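Local coordinates for protein PTS system, IIabc component (PDB 3IPJ) that is the EIIB domain of a sugar phosphotransferase system permease, probably carrying phosphate on a cysteine during uptake of a sugar such as trehalose, at residues I41-D44 with K45-E48. Numbering follows the deposited sequence.
Sequences IIND and KKVE
Asn-43 is the N-cap of the short helix 44-48, its side chain reaching forward to the first backbone N-H groups of the helix. CG, anti to the backbone N (chi1 -177°), lies beside the carbonyl carbon, on the side of the following residues, which lets OD1 accept weak, long bonds from Lys-45 N at 3.3 Å and Lys-46 N at 3.4 Å. The backbone carries the firmer bonds: Val-47 N reaches Asn-43 O at 3.1 Å, and Glu-48 N reaches Asp-44 O at 2.9 Å.

The Lys-46 and Asn-43 side chains cross at about a right angle, with Lys-46 CD so close beside Asn-43 ND2 that the exact fit is doubtful. A water weakly bridges that ND2 and Lys-46 NZ. Lys-45, bent at chi2 and chi3, curls along the helix so that its NZ forms a salt bridge of 2.9 Å with Glu-48 OE1, on the syn side of the carboxylate.

The apolar contact joins Ile-42 CG2 to Val-47 CG2 at 4.0 Å. Both residues are buried: Ile-42 packs on Ile-17 and Val-47 on Leu-13 and Ile-16 of helix 5-17, and both touch Tyr-63 of strand 62-66. Asp-44 bonds to the Tyr-63 hydroxyl and pairs with Arg-39, while Asp-44, Val-47 and Glu-48 pack on Val-56 of the outermost strand 55-59.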
# COMPACT_ATOMS: atom_id res chain seq x y z
N ILE A 41 15.26 4.45 -1.46
CA ILE A 41 15.09 4.37 -2.90
C ILE A 41 13.63 4.67 -3.35
O ILE A 41 13.30 4.55 -4.55
CB ILE A 41 15.50 2.99 -3.39
CG1 ILE A 41 14.75 1.90 -2.58
CG2 ILE A 41 17.03 2.87 -3.31
CD1 ILE A 41 14.99 0.46 -3.08
N ILE A 42 12.76 5.06 -2.39
CA ILE A 42 11.36 5.34 -2.68
C ILE A 42 11.25 6.87 -2.90
O ILE A 42 11.59 7.68 -2.01
CB ILE A 42 10.41 4.91 -1.49
CG1 ILE A 42 10.51 3.41 -1.17
CG2 ILE A 42 8.92 5.22 -1.83
CD1 ILE A 42 9.59 3.02 -0.02
N ASN A 43 10.76 7.26 -4.10
CA ASN A 43 10.64 8.63 -4.48
C ASN A 43 9.31 9.18 -3.90
O ASN A 43 8.22 8.98 -4.50
CB ASN A 43 10.64 8.72 -6.02
CG ASN A 43 10.58 10.15 -6.54
OD1 ASN A 43 10.30 11.08 -5.78
ND2 ASN A 43 10.86 10.32 -7.83
N ASP A 44 9.38 9.83 -2.75
CA ASP A 44 8.15 10.21 -2.05
C ASP A 44 7.31 11.10 -2.94
O ASP A 44 6.08 11.04 -2.92
CB ASP A 44 8.42 10.99 -0.75
CG ASP A 44 9.18 10.18 0.33
OD1 ASP A 44 9.46 8.95 0.15
OD2 ASP A 44 9.49 10.79 1.41
N LYS A 45 7.96 11.99 -3.69
CA LYS A 45 7.24 12.99 -4.50
C LYS A 45 6.38 12.31 -5.56
O LYS A 45 5.32 12.82 -5.91
CB LYS A 45 8.20 13.96 -5.19
CG LYS A 45 9.04 14.76 -4.19
CD LYS A 45 8.26 15.30 -2.93
CE LYS A 45 7.43 16.54 -3.31
NZ LYS A 45 6.82 17.17 -2.11
N LYS A 46 6.87 11.18 -6.08
CA LYS A 46 6.10 10.44 -7.06
C LYS A 46 4.95 9.71 -6.39
O LYS A 46 3.87 9.57 -6.98
CB LYS A 46 6.94 9.39 -7.80
CG LYS A 46 7.41 9.78 -9.14
CD LYS A 46 8.62 8.93 -9.45
CE LYS A 46 9.20 9.15 -10.86
NZ LYS A 46 10.31 8.19 -11.26
N VAL A 47 5.19 9.20 -5.18
CA VAL A 47 4.09 8.61 -4.46
C VAL A 47 2.98 9.62 -4.18
O VAL A 47 1.82 9.31 -4.37
CB VAL A 47 4.52 7.95 -3.13
CG1 VAL A 47 3.28 7.35 -2.48
CG2 VAL A 47 5.60 6.84 -3.41
N GLU A 48 3.33 10.82 -3.79
CA GLU A 48 2.37 11.82 -3.41
C GLU A 48 1.48 12.22 -4.58
O GLU A 48 0.36 12.67 -4.38
CB GLU A 48 3.13 13.06 -3.01
CG GLU A 48 3.78 12.98 -1.67
CD GLU A 48 4.43 14.34 -1.29
OE1 GLU A 48 4.82 15.10 -2.24
OE2 GLU A 48 4.53 14.66 -0.04
O HOH W 1 13.01 9.12 -9.27